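Local coordinates for protein putative aminotransferase (Actinomadura melliaura, PDB 4ZWV) that probably catalyses the pyridoxal 5'-phosphate-dependent transamination of a sugar intermediate during assembly of the aminopentose of the indolocarbazole AT2433, at residues I126-W131 and V158-A163; D137-A142 and A168-V173; K272-V277 and T367-W372; G279-Q284 and D297-D302. All blocks are in the same frame, centred on the assembly; numbering follows the deposited sequence. Where two conformers were deposited one is given.

Interaction 1 (I126-W131 and V158-A163)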
loop_
_atom_site.group_PDB
_atom_site.type_symbol
_atom_site.label_atom_id
_atom_site.label_comp_id
_atom_site.label_asym_id
_atom_site.label_seq_id
_atom_site.Cartn_x
_atom_site.Cartn_y
_atom_site.Cartn_z
ATOM N N ILE A 126 -1.380 -19.532 -10.752
ATOM C CA ILE A 126 0.055 -19.667 -10.926
ATOM C C ILE A 126 0.620 -18.271 -11.081
ATOM O O ILE A 126 0.091 -17.510 -11.871
ATOM C CB ILE A 126 0.387 -20.509 -12.172
ATOM C CG1 ILE A 126 -0.259 -21.898 -12.071
ATOM C CG2 ILE A 126 1.907 -20.605 -12.370
ATOM C CD1 ILE A 126 -0.497 -22.532 -13.439
ATOM N N ILE A 127 1.629 -17.910 -10.295
ATOM C CA ILE A 127 2.327 -16.643 -10.536
ATOM C C ILE A 127 3.634 -16.969 -11.229
ATOM O O ILE A 127 4.424 -17.770 -10.726
ATOM C CB ILE A 127 2.587 -15.845 -9.240
ATOM C CG1 ILE A 127 1.252 -15.543 -8.534
ATOM C CG2 ILE A 127 3.323 -14.554 -9.562
ATOM C CD1 ILE A 127 1.393 -14.665 -7.278
ATOM N N VAL A 128 3.847 -16.397 -12.411
ATOM C CA VAL A 128 5.101 -16.642 -13.119
ATOM C C VAL A 128 5.899 -15.347 -13.124
ATOM O O VAL A 128 5.348 -14.268 -13.343
ATOM C CB VAL A 128 4.888 -17.169 -14.553
ATOM C CG1 VAL A 128 4.134 -18.505 -14.525
ATOM C CG2 VAL A 128 4.166 -16.166 -15.430
ATOM N N VAL A 129 7.186 -15.457 -12.826
ATOM C CA VAL A 129 8.042 -14.284 -12.704
ATOM C C VAL A 129 9.040 -14.236 -13.849
ATOM O O VAL A 129 9.805 -15.185 -14.058
ATOM C CB VAL A 129 8.795 -14.269 -11.358
ATOM C CG1 VAL A 129 9.652 -13.007 -11.248
ATOM C CG2 VAL A 129 7.806 -14.313 -10.204
ATOM N N HIS A 130 9.024 -13.134 -14.595
ATOM C CA HIS A 130 10.002 -12.922 -15.664
ATOM C C HIS A 130 11.296 -12.435 -15.011
ATOM O O HIS A 130 11.665 -11.258 -15.084
ATOM C CB HIS A 130 9.472 -11.930 -16.692
ATOM C CG HIS A 130 8.152 -12.315 -17.284
ATOM N ND1 HIS A 130 7.984 -13.423 -18.090
ATOM C CD2 HIS A 130 6.936 -11.725 -17.198
ATOM C CE1 HIS A 130 6.722 -13.495 -18.478
ATOM N NE2 HIS A 130 6.063 -12.477 -17.942
ATOM N N TRP A 131 11.970 -13.376 -14.357
ATOM C CA TRP A 131 13.025 -13.078 -13.396
ATOM C C TRP A 131 14.248 -12.431 -14.041
ATOM O O TRP A 131 14.751 -12.913 -15.053
ATOM C CB TRP A 131 13.407 -14.370 -12.675
ATOM C CG TRP A 131 14.449 -14.230 -11.605
ATOM C CD1 TRP A 131 15.674 -14.846 -11.568
ATOM C CD2 TRP A 131 14.360 -13.436 -10.424
ATOM N NE1 TRP A 131 16.348 -14.483 -10.423
ATOM C CE2 TRP A 131 15.563 -13.617 -9.706
ATOM C CE3 TRP A 131 13.385 -12.581 -9.902
ATOM C CZ2 TRP A 131 15.811 -12.971 -8.492
ATOM C CZ3 TRP A 131 13.632 -11.944 -8.691
ATOM C CH2 TRP A 131 14.836 -12.149 -7.999
ATOM N N VAL A 158 -3.245 -17.345 -14.569
ATOM C CA VAL A 158 -1.840 -16.967 -14.496
ATOM C C VAL A 158 -1.740 -15.475 -14.227
ATOM O O VAL A 158 -2.418 -14.674 -14.875
ATOM C CB VAL A 158 -1.089 -17.295 -15.804
ATOM C CG1 VAL A 158 0.303 -16.647 -15.804
ATOM C CG2 VAL A 158 -0.973 -18.784 -15.972
ATOM N N ILE A 159 -0.903 -15.111 -13.259
ATOM C CA ILE A 159 -0.531 -13.723 -13.046
ATOM C C ILE A 159 0.959 -13.612 -13.353
ATOM O O ILE A 159 1.760 -14.364 -12.798
ATOM C CB ILE A 159 -0.803 -13.265 -11.612
ATOM C CG1 ILE A 159 -2.303 -13.343 -11.306
ATOM C CG2 ILE A 159 -0.271 -11.843 -11.416
ATOM C CD1 ILE A 159 -2.600 -13.355 -9.796
ATOM N N GLU A 160 1.320 -12.709 -14.260
ATOM C CA GLU A 160 2.717 -12.497 -14.621
ATOM C C GLU A 160 3.324 -11.368 -13.808
ATOM O O GLU A 160 2.851 -10.228 -13.872
ATOM C CB GLU A 160 2.859 -12.157 -16.110
ATOM C CG GLU A 160 2.419 -13.260 -17.069
ATOM C CD GLU A 160 2.500 -12.808 -18.519
ATOM O OE1 GLU A 160 3.463 -12.086 -18.873
ATOM O OE2 GLU A 160 1.596 -13.152 -19.302
ATOM N N ASP A 161 4.369 -11.690 -13.050
ATOM C CA ASP A 161 5.113 -10.682 -12.295
ATOM C C ASP A 161 6.177 -10.132 -13.231
ATOM O O ASP A 161 7.175 -10.800 -13.522
ATOM C CB ASP A 161 5.713 -11.286 -11.018
ATOM C CG ASP A 161 6.494 -10.279 -10.191
ATOM O OD1 ASP A 161 6.847 -9.203 -10.702
ATOM O OD2 ASP A 161 6.760 -10.566 -9.008
ATOM N N CYS A 162 5.942 -8.907 -13.695
ATOM C CA CYS A 162 6.790 -8.257 -14.684
ATOM C C CYS A 162 7.643 -7.165 -14.066
ATOM O O CYS A 162 8.092 -6.270 -14.776
ATOM C CB CYS A 162 5.936 -7.643 -15.798
ATOM S SG CYS A 162 4.849 -8.809 -16.660
ATOM N N ALA A 163 7.854 -7.215 -12.755
ATOM C CA ALA A 163 8.608 -6.160 -12.070
ATOM C C ALA A 163 9.983 -5.864 -12.674
ATOM O O ALA A 163 10.426 -4.708 -12.682
ATOM C CB ALA A 163 8.776 -6.512 -10.598
HETATM O O HOH W 1 9.822 -9.623 -13.628
#
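The carbonyl oxygen of Asp161 takes two donors: the backbone N of His130, at 3.2 Å, and a water that also donates to His130 O. Together they close the C-terminal end of a parallel ladder between strands 123-129 and 157-161, the two strands of a beta-alpha-beta unit in the large mixed sheet. Its other rungs are backbone hydrogen bonds, from Ile159 N to Ile126 O, Val128 N to Ile159 O and Asp161 N to Val128 O.

On the face bearing Val128 and Glu160, His130 NE2 donates to Glu160 OE1 at 2.8 Å. The carboxylate lies near the imidazole plane at the ring edge but is turned 81° against it, and OE1 is met on its anti side. Val136 N engages ND1 from beyond the contact and Asn180 holds OE2, so both ends of this buried pair are satisfied. Cys162 SG also sits at the ring edge, 3.6 Å from His130 CD2. Val128 CG2, between backbone N and carbonyl carbon, touches Glu160 CG at 3.8 Å and Val158 CG1 at 3.9 Å; branched residues suit such a strand interior.

On the other face, Val129 CG2 lies 3.8 Å from Asp161 CB. Asp161 OD1 accepts from Ala163 N in an Asx turn, while OD2 is bonded to Thr87. Both oxygens are thus held, about 6 Å, side chain to side chain, from the cofactor ligand Ser185, with Val129 about as far from His164, consistent with the fold type I aspartate that probably faces the pyridine nitrogen.

Interaction 2 (D137-A142 and A168-V173); sequences DLDRLA and ASYRGV
Tyr170 reaches from a beta hairpin to the N-cap of helix 138-152, where Asp137 is the capping residue. The hairpin turns through a type I' turn from Tyr170 to Val173; its two central residues need positive phi, which Gly172 adopts readily and Arg171 also takes here.

Hydrogen bonds centre on the phenol. Tyr170 OH donates to Asp137 OD1 across a short 2.5 Å, on the anti side of the carboxylate, and accepts from Asp139 N at 3.0 Å, so one hydroxyl joins the cap side chain to the first turn of the helix. OD1 itself is shared: Arg140 N makes the capping bond to it at 3.3 Å, from the opposite face of the carboxylate. Asp137 CG is anti to its backbone N (chi1 -172°).

Charge adds a network. Arg171 NH1 bonds Asp139 OD2 at 2.9 Å, the carboxylate turned 69° to the guanidinium, whereas Asp137 OD1 lies well out of that plane and makes only a long electrostatic pair with NH2. A water bridges NH2 to Asp137 OD2, and Asp288 pairs with NE. Acidic residues suit this helix start, where they may also interact favourably with the helix dipole.

Packing is modest: Leu138 CB rests 3.8 Å from Tyr170 CE2, and Leu138 N stands over a face of the ring. Arg171, extended from CG to NE, runs over Tyr170, its CG above the centre of that ring, while Tyr170 OH lies 3.0 Å above the guanidinium plane, over its centre.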
loop_
_atom_site.group_PDB
_atom_site.type_symbol
_atom_site.label_atom_id
_atom_site.label_comp_id
_atom_site.label_asym_id
_atom_site.label_seq_id
_atom_site.Cartn_x
_atom_site.Cartn_y
_atom_site.Cartn_z
ATOM N N ASP A 137 8.422 -18.781 -21.076
ATOM C CA ASP A 137 7.823 -19.328 -22.288
ATOM C C ASP A 137 6.291 -19.356 -22.168
ATOM O O ASP A 137 5.701 -20.382 -21.805
ATOM C CB ASP A 137 8.387 -20.734 -22.525
ATOM C CG ASP A 137 7.991 -21.325 -23.867
ATOM O OD1 ASP A 137 7.087 -20.798 -24.562
ATOM O OD2 ASP A 137 8.595 -22.365 -24.222
ATOM N N LEU A 138 5.654 -18.234 -22.488
ATOM C CA LEU A 138 4.226 -18.065 -22.228
ATOM C C LEU A 138 3.342 -18.965 -23.087
ATOM O O LEU A 138 2.279 -19.388 -22.628
ATOM C CB LEU A 138 3.827 -16.599 -22.422
ATOM C CG LEU A 138 4.430 -15.659 -21.372
ATOM C CD1 LEU A 138 4.119 -14.219 -21.762
ATOM C CD2 LEU A 138 3.895 -15.945 -19.972
ATOM N N ASP A 139 3.768 -19.287 -24.313
ATOM C CA ASP A 139 2.969 -20.178 -25.157
ATOM C C ASP A 139 2.961 -21.591 -24.580
ATOM O O ASP A 139 1.946 -22.285 -24.615
ATOM C CB ASP A 139 3.499 -20.230 -26.597
ATOM C CG ASP A 139 3.250 -18.950 -27.392
ATOM O OD1 ASP A 139 2.552 -18.029 -26.918
ATOM O OD2 ASP A 139 3.760 -18.882 -28.537
ATOM N N ARG A 140 4.107 -22.030 -24.075
ATOM C CA ARG A 140 4.178 -23.350 -23.460
ATOM C C ARG A 140 3.297 -23.408 -22.219
ATOM O O ARG A 140 2.563 -24.382 -21.994
ATOM C CB ARG A 140 5.618 -23.702 -23.106
ATOM C CG ARG A 140 5.740 -25.067 -22.496
ATOM C CD ARG A 140 7.180 -25.463 -22.283
ATOM N NE ARG A 140 7.246 -26.735 -21.572
ATOM C CZ ARG A 140 8.321 -27.174 -20.937
ATOM N NH1 ARG A 140 9.427 -26.444 -20.932
ATOM N NH2 ARG A 140 8.288 -28.341 -20.308
ATOM N N LEU A 141 3.368 -22.349 -21.427
ATOM C CA LEU A 141 2.533 -22.207 -20.253
ATOM C C LEU A 141 1.047 -22.312 -20.620
ATOM O O LEU A 141 0.301 -23.054 -19.977
ATOM C CB LEU A 141 2.850 -20.875 -19.579
ATOM C CG LEU A 141 1.988 -20.488 -18.395
ATOM C CD1 LEU A 141 2.132 -21.506 -17.272
ATOM C CD2 LEU A 141 2.368 -19.095 -17.923
ATOM N N ALA A 142 0.629 -21.620 -21.682
ATOM C CA ALA A 142 -0.768 -21.685 -22.123
ATOM C C ALA A 142 -1.181 -23.115 -22.501
ATOM O O ALA A 142 -2.301 -23.534 -22.212
ATOM C CB ALA A 142 -1.006 -20.735 -23.296
ATOM N N ALA A 168 9.910 -5.504 -21.967
ATOM C CA ALA A 168 10.224 -6.828 -22.514
ATOM C C ALA A 168 9.134 -7.297 -23.461
ATOM O O ALA A 168 7.997 -6.820 -23.393
ATOM C CB ALA A 168 10.415 -7.845 -21.390
ATOM N N SER A 169 9.488 -8.237 -24.338
ATOM C CA SER A 169 8.519 -8.822 -25.258
ATOM C C SER A 169 8.803 -10.303 -25.432
ATOM O O SER A 169 9.897 -10.777 -25.133
ATOM C CB SER A 169 8.557 -8.126 -26.614
ATOM O OG SER A 169 9.821 -8.308 -27.218
ATOM N N TYR A 170 7.806 -11.021 -25.931
ATOM C CA TYR A 170 7.925 -12.455 -26.137
ATOM C C TYR A 170 7.198 -12.798 -27.419
ATOM O O TYR A 170 6.014 -12.481 -27.579
ATOM C CB TYR A 170 7.361 -13.214 -24.924
ATOM C CG TYR A 170 7.097 -14.688 -25.177
ATOM C CD1 TYR A 170 8.101 -15.640 -25.023
ATOM C CD2 TYR A 170 5.827 -15.127 -25.547
ATOM C CE1 TYR A 170 7.849 -16.989 -25.247
ATOM C CE2 TYR A 170 5.569 -16.470 -25.781
ATOM C CZ TYR A 170 6.577 -17.395 -25.624
ATOM O OH TYR A 170 6.305 -18.728 -25.828
ATOM N N ARG A 171 7.941 -13.408 -28.336
ATOM C CA ARG A 171 7.440 -13.814 -29.641
ATOM C C ARG A 171 6.712 -12.679 -30.351
ATOM O O ARG A 171 5.672 -12.866 -30.983
ATOM C CB ARG A 171 6.576 -15.068 -29.498
ATOM C CG ARG A 171 7.467 -16.245 -29.121
ATOM C CD ARG A 171 6.809 -17.603 -29.187
ATOM N NE ARG A 171 7.788 -18.605 -28.770
ATOM C CZ ARG A 171 7.504 -19.872 -28.480
ATOM N NH1 ARG A 171 6.259 -20.316 -28.569
ATOM N NH2 ARG A 171 8.478 -20.689 -28.099
ATOM N N GLY A 172 7.316 -11.497 -30.280
ATOM C CA GLY A 172 6.875 -10.376 -31.090
ATOM C C GLY A 172 5.722 -9.605 -30.483
ATOM O O GLY A 172 5.165 -8.715 -31.129
ATOM N N VAL A 173 5.385 -9.942 -29.242
ATOM C CA VAL A 173 4.260 -9.347 -28.538
ATOM C C VAL A 173 4.762 -8.805 -27.205
ATOM O O VAL A 173 5.414 -9.519 -26.441
ATOM C CB VAL A 173 3.135 -10.377 -28.319
ATOM C CG1 VAL A 173 2.021 -9.804 -27.436
ATOM C CG2 VAL A 173 2.585 -10.850 -29.663
HETATM O O HOH W 2 7.550 -23.218 -26.631
#

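Interaction 3 (K272-V277 and T367-W372); sequences KELTGV and TIRSGW
Arg369 reaches the chain that leaves helix 243-273 by bending at chi3 (77°), which turns NE out of the extended line after CG has been set anti to the carbonyl carbon. Its NH1 then grips two carbonyl oxygens of the unwinding turn, Glu273 O at 2.7 Å and Thr275 O at 2.9 Å. The first is met from above the carbonyl plane, with a bent N-H angle of 137°; the second is straighter. A water accepts from NH2 and donates to Thr275 O. An arginine suits a helix end, where its N-H groups can serve carbonyls of the last turn and of the chain that follows.

Val277 CG2 lies over one face of the guanidinium, 3.6 Å from NH1. Its other branch, CG1, anti to the backbone N, meets Ile368 CG2 at 4.1 Å and the edge of the Trp372 ring at CZ3. Leu274 CD2 touches the same Ile368 CG2, the two side chains crossing at about a right angle; these branched apolar groups pack between the two helix ends.

The contact thus ties the C-terminal ends of helices 243-273 and 358-369 together over strand 280-282, whose Leu280 and Leu282 touch this apolar cluster, with Met310 of helix 303-312 also against Ile368.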
loop_
_atom_site.group_PDB
_atom_site.type_symbol
_atom_site.label_atom_id
_atom_site.label_comp_id
_atom_site.label_asym_id
_atom_site.label_seq_id
_atom_site.Cartn_x
_atom_site.Cartn_y
_atom_site.Cartn_z
ATOM N N LYS A 272 29.378 -11.450 -25.243
ATOM C CA LYS A 272 30.480 -11.559 -26.195
ATOM C C LYS A 272 31.830 -11.737 -25.510
ATOM O O LYS A 272 32.701 -12.451 -26.015
ATOM C CB LYS A 272 30.519 -10.314 -27.093
ATOM C CG LYS A 272 31.649 -10.284 -28.116
ATOM C CD LYS A 272 31.672 -8.946 -28.855
ATOM C CE LYS A 272 32.756 -8.898 -29.928
ATOM N NZ LYS A 272 34.127 -9.067 -29.369
ATOM N N GLU A 273 31.993 -11.094 -24.356
ATOM C CA GLU A 273 33.308 -10.936 -23.748
ATOM C C GLU A 273 33.571 -11.853 -22.556
ATOM O O GLU A 273 34.696 -11.904 -22.054
ATOM C CB GLU A 273 33.499 -9.476 -23.321
ATOM C CG GLU A 273 33.379 -8.466 -24.460
ATOM C CD GLU A 273 34.516 -8.553 -25.462
ATOM O OE1 GLU A 273 35.571 -9.139 -25.129
ATOM O OE2 GLU A 273 34.355 -8.029 -26.586
ATOM N N LEU A 274 32.537 -12.556 -22.101
ATOM C CA LEU A 274 32.652 -13.446 -20.942
ATOM C C LEU A 274 32.596 -14.934 -21.316
ATOM O O LEU A 274 32.302 -15.773 -20.470
ATOM C CB LEU A 274 31.573 -13.128 -19.906
ATOM C CG LEU A 274 31.736 -11.789 -19.175
ATOM C CD1 LEU A 274 30.648 -11.604 -18.115
ATOM C CD2 LEU A 274 33.131 -11.669 -18.564
ATOM N N THR A 275 32.823 -15.259 -22.587
ATOM C CA THR A 275 32.893 -16.665 -23.000
ATOM C C THR A 275 34.243 -17.303 -22.669
ATOM O O THR A 275 35.263 -16.625 -22.632
ATOM C CB THR A 275 32.662 -16.828 -24.518
ATOM O OG1 THR A 275 33.767 -16.273 -25.247
ATOM C CG2 THR A 275 31.340 -16.181 -24.938
ATOM N N GLY A 276 34.250 -18.608 -22.417
ATOM C CA GLY A 276 35.520 -19.289 -22.242
ATOM C C GLY A 276 36.237 -18.964 -20.945
ATOM O O GLY A 276 37.452 -19.113 -20.862
ATOM N N VAL A 277 35.505 -18.451 -19.963
ATOM C CA VAL A 277 36.099 -18.132 -18.671
ATOM C C VAL A 277 36.044 -19.344 -17.743
ATOM O O VAL A 277 34.972 -19.870 -17.477
ATOM C CB VAL A 277 35.388 -16.946 -18.012
ATOM C CG1 VAL A 277 35.996 -16.661 -16.635
ATOM C CG2 VAL A 277 35.497 -15.719 -18.902
ATOM N N THR A 367 38.198 -7.826 -14.779
ATOM C CA THR A 367 38.312 -8.370 -13.435
ATOM C C THR A 367 37.940 -9.851 -13.423
ATOM O O THR A 367 38.692 -10.678 -12.911
ATOM C CB THR A 367 37.431 -7.588 -12.438
ATOM O OG1 THR A 367 37.900 -6.236 -12.357
ATOM C CG2 THR A 367 37.497 -8.218 -11.057
ATOM N N ILE A 368 36.793 -10.183 -14.005
ATOM C CA ILE A 368 36.358 -11.573 -14.079
ATOM C C ILE A 368 37.351 -12.444 -14.853
ATOM O O ILE A 368 37.709 -13.539 -14.406
ATOM C CB ILE A 368 34.961 -11.679 -14.726
ATOM C CG1 ILE A 368 33.905 -11.051 -13.812
ATOM C CG2 ILE A 368 34.592 -13.131 -15.003
ATOM C CD1 ILE A 368 32.533 -10.961 -14.442
ATOM N N ARG A 369 37.836 -11.950 -15.989
ATOM C CA ARG A 369 38.715 -12.767 -16.823
ATOM C C ARG A 369 40.106 -12.970 -16.216
ATOM O O ARG A 369 40.853 -13.838 -16.664
ATOM C CB ARG A 369 38.839 -12.161 -18.231
ATOM C CG ARG A 369 37.545 -12.256 -19.037
ATOM C CD ARG A 369 37.749 -11.968 -20.521
ATOM N NE ARG A 369 38.359 -13.111 -21.201
ATOM C CZ ARG A 369 37.681 -14.056 -21.850
ATOM N NH1 ARG A 369 36.359 -13.997 -21.938
ATOM N NH2 ARG A 369 38.333 -15.058 -22.433
ATOM N N SER A 370 40.446 -12.189 -15.196
ATOM C CA SER A 370 41.734 -12.336 -14.531
ATOM C C SER A 370 41.710 -13.451 -13.482
ATOM O O SER A 370 42.750 -13.785 -12.911
ATOM C CB SER A 370 42.165 -11.016 -13.878
ATOM O OG SER A 370 41.366 -10.702 -12.751
ATOM N N GLY A 371 40.529 -14.021 -13.235
ATOM C CA GLY A 371 40.403 -15.173 -12.355
ATOM C C GLY A 371 40.194 -14.837 -10.888
ATOM O O GLY A 371 40.316 -13.684 -10.481
ATOM N N TRP A 372 39.866 -15.849 -10.090
ATOM C CA TRP A 372 39.633 -15.645 -8.663
ATOM C C TRP A 372 40.001 -16.882 -7.854
ATOM O O TRP A 372 39.888 -16.880 -6.628
ATOM C CB TRP A 372 38.174 -15.255 -8.404
ATOM C CG TRP A 372 37.174 -16.259 -8.889
ATOM C CD1 TRP A 372 36.591 -17.253 -8.165
ATOM C CD2 TRP A 372 36.633 -16.354 -10.213
ATOM N NE1 TRP A 372 35.718 -17.966 -8.957
ATOM C CE2 TRP A 372 35.736 -17.438 -10.222
ATOM C CE3 TRP A 372 36.838 -15.636 -11.396
ATOM C CZ2 TRP A 372 35.026 -17.810 -11.361
ATOM C CZ3 TRP A 372 36.134 -16.004 -12.524
ATOM C CH2 TRP A 372 35.242 -17.081 -12.503
ATOM O OXT TRP A 372 40.423 -17.899 -8.400
HETATM O O HOH W 3 37.687 -16.353 -24.813
#

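Interaction 4 (G279-Q284 and D297-D302); sequences GLELLQ and DVKVDD
Lys299 turns its CE aside at chi3 (-70°), while Glu281 leaves its strand with CG anti to the backbone N (chi1 -173°) and runs on extended; paired on one face of an antiparallel ladder, the two chains lie side by side. Strand 280-282 is here the edge of a three-stranded sheet, paired with the central strand 296-300. Glu281 OE1 is 3.6 Å from Lys299 CE, and its salt bridge to NZ is long; the stronger partners lie elsewhere, Arg346 for the glutamate and Pro105 O for the lysine. One water joins NZ to Leu282 O.

Glu281 and Lys299 also form a hydrogen-bonded pair, Glu281 N giving to Lys299 O at 2.8 Å and Lys299 N to Glu281 O at 3.0 Å.

The opposite face is apolar. Leu280 CD1 fits against Val300 CG1 at 3.9 Å and Val298 CG2 at 4.0 Å, crossing both valines obliquely, and Leu282 CD2 lies 3.9 Å from Val298 CG1. Beta-branched valines suit the central strand, which strand 347-350 flanks with Val348 and Leu350.

At the ladder's end Gly279 has positive phi (81°), easy for a residue without a side chain. Its carbonyl oxygen accepts from Asp301 N at 2.9 Å and also receives a CA-H...O contact from Val300 CA at 3.1 Å.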
loop_
_atom_site.group_PDB
_atom_site.type_symbol
_atom_site.label_atom_id
_atom_site.label_comp_id
_atom_site.label_asym_id
_atom_site.label_seq_id
_atom_site.Cartn_x
_atom_site.Cartn_y
_atom_site.Cartn_z
ATOM N N GLY A 279 35.464 -21.610 -14.806
ATOM C CA GLY A 279 34.657 -21.460 -13.613
ATOM C C GLY A 279 33.459 -20.532 -13.752
ATOM O O GLY A 279 32.788 -20.261 -12.764
ATOM N N LEU A 280 33.187 -20.042 -14.961
ATOM C CA LEU A 280 32.025 -19.185 -15.189
ATOM C C LEU A 280 31.151 -19.726 -16.318
ATOM O O LEU A 280 31.629 -20.009 -17.422
ATOM C CB LEU A 280 32.467 -17.745 -15.497
ATOM C CG LEU A 280 31.323 -16.722 -15.577
ATOM C CD1 LEU A 280 31.755 -15.381 -15.003
ATOM C CD2 LEU A 280 30.833 -16.541 -17.007
ATOM N N GLU A 281 29.862 -19.853 -16.036
ATOM C CA GLU A 281 28.896 -20.347 -17.004
ATOM C C GLU A 281 27.863 -19.265 -17.290
ATOM O O GLU A 281 27.290 -18.688 -16.371
ATOM C CB GLU A 281 28.228 -21.622 -16.483
ATOM C CG GLU A 281 27.330 -22.317 -17.490
ATOM C CD GLU A 281 26.749 -23.609 -16.946
ATOM O OE1 GLU A 281 26.720 -23.772 -15.708
ATOM O OE2 GLU A 281 26.318 -24.456 -17.756
ATOM N N LEU A 282 27.653 -18.971 -18.568
ATOM C CA LEU A 282 26.644 -18.005 -18.979
ATOM C C LEU A 282 25.269 -18.657 -19.096
ATOM O O LEU A 282 25.161 -19.877 -19.245
ATOM C CB LEU A 282 27.028 -17.382 -20.323
ATOM C CG LEU A 282 28.367 -16.645 -20.408
ATOM C CD1 LEU A 282 28.612 -16.174 -21.828
ATOM C CD2 LEU A 282 28.399 -15.468 -19.449
ATOM N N LEU A 283 24.220 -17.846 -18.995
ATOM C CA LEU A 283 22.871 -18.326 -19.263
ATOM C C LEU A 283 22.573 -18.168 -20.756
ATOM O O LEU A 283 22.797 -17.103 -21.329
ATOM C CB LEU A 283 21.851 -17.565 -18.415
ATOM C CG LEU A 283 21.916 -17.908 -16.925
ATOM C CD1 LEU A 283 21.091 -16.941 -16.113
ATOM C CD2 LEU A 283 21.453 -19.341 -16.688
ATOM N N GLN A 284 22.071 -19.223 -21.384
ATOM C CA GLN A 284 21.727 -19.172 -22.804
ATOM C C GLN A 284 20.288 -18.686 -22.987
ATOM O O GLN A 284 19.354 -19.336 -22.536
ATOM C CB GLN A 284 21.913 -20.547 -23.457
ATOM C CG GLN A 284 23.340 -21.083 -23.406
ATOM C CD GLN A 284 24.313 -20.238 -24.203
ATOM O OE1 GLN A 284 25.315 -19.752 -23.673
ATOM N NE2 GLN A 284 24.022 -20.055 -25.488
ATOM N N ASP A 297 22.862 -12.192 -14.973
ATOM C CA ASP A 297 23.195 -13.371 -14.176
ATOM C C ASP A 297 24.255 -14.255 -14.822
ATOM O O ASP A 297 24.257 -14.466 -16.040
ATOM C CB ASP A 297 21.951 -14.222 -13.921
ATOM C CG ASP A 297 21.057 -13.645 -12.842
ATOM O OD1 ASP A 297 21.446 -12.630 -12.230
ATOM O OD2 ASP A 297 19.977 -14.224 -12.596
ATOM N N VAL A 298 25.149 -14.784 -13.989
ATOM C CA VAL A 298 26.057 -15.858 -14.387
ATOM C C VAL A 298 26.098 -16.903 -13.277
ATOM O O VAL A 298 25.539 -16.694 -12.201
ATOM C CB VAL A 298 27.486 -15.346 -14.680
ATOM C CG1 VAL A 298 27.478 -14.357 -15.847
ATOM C CG2 VAL A 298 28.098 -14.705 -13.450
ATOM N N LYS A 299 26.736 -18.032 -13.543
ATOM C CA LYS A 299 26.923 -19.055 -12.522
ATOM C C LYS A 299 28.411 -19.333 -12.383
ATOM O O LYS A 299 29.086 -19.557 -13.382
ATOM C CB LYS A 299 26.146 -20.324 -12.886
ATOM C CG LYS A 299 24.626 -20.123 -12.886
ATOM C CD LYS A 299 23.867 -21.348 -13.419
ATOM C CE LYS A 299 24.074 -21.530 -14.910
ATOM N NZ LYS A 299 23.276 -22.665 -15.472
ATOM N N VAL A 300 28.933 -19.308 -11.157
ATOM C CA VAL A 300 30.375 -19.484 -10.963
ATOM C C VAL A 300 30.756 -20.571 -9.960
ATOM O O VAL A 300 30.021 -20.842 -9.003
ATOM C CB VAL A 300 31.054 -18.161 -10.497
ATOM C CG1 VAL A 300 30.923 -17.082 -11.559
ATOM C CG2 VAL A 300 30.473 -17.679 -9.174
ATOM N N ASP A 301 31.908 -21.190 -10.210
ATOM C CA ASP A 301 32.577 -22.060 -9.248
ATOM C C ASP A 301 33.315 -21.208 -8.223
ATOM O O ASP A 301 33.746 -20.096 -8.539
ATOM C CB ASP A 301 33.564 -22.989 -9.946
ATOM C CG ASP A 301 32.907 -23.875 -10.981
ATOM O OD1 ASP A 301 31.695 -24.136 -10.866
ATOM O OD2 ASP A 301 33.616 -24.310 -11.913
ATOM N N ASP A 302 33.479 -21.742 -7.011
ATOM C CA ASP A 302 34.149 -21.035 -5.910
ATOM C C ASP A 302 33.611 -19.617 -5.762
ATOM O O ASP A 302 34.363 -18.642 -5.800
ATOM C CB ASP A 302 35.666 -20.995 -6.110
ATOM C CG ASP A 302 36.420 -20.674 -4.818
ATOM O OD1 ASP A 302 35.767 -20.451 -3.773
ATOM O OD2 ASP A 302 37.669 -20.629 -4.854
HETATM O O HOH W 4 23.913 -25.187 -14.258
HETATM O O HOH W 5 23.583 -22.071 -18.280
HETATM O O HOH W 6 24.557 -14.994 -18.756
#

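The four contacts fall into two groups. Interactions 1 and 2, with centres 12 Å apart, share the beta-alpha-beta unit of strand 123-129, helix 138-152 and strand 157-161; their segments alternate along the chain, and Leu138 and Leu141 of the helix pack against Val128, His130, Val158 and Glu160. Interactions 3 and 4 come later, centres 10 Å apart: the strand pair of interaction 4 lies in sequence between the segments of interaction 3, and Trp372 NE1 probably bonds to Asp301 O. Interactions 1 and 4, centres 24 Å apart, meet where Trp131 packs near Asp297, placing that end of the small sheet near the cofactor site; interaction 3, 32 Å from interaction 1, is remote from it.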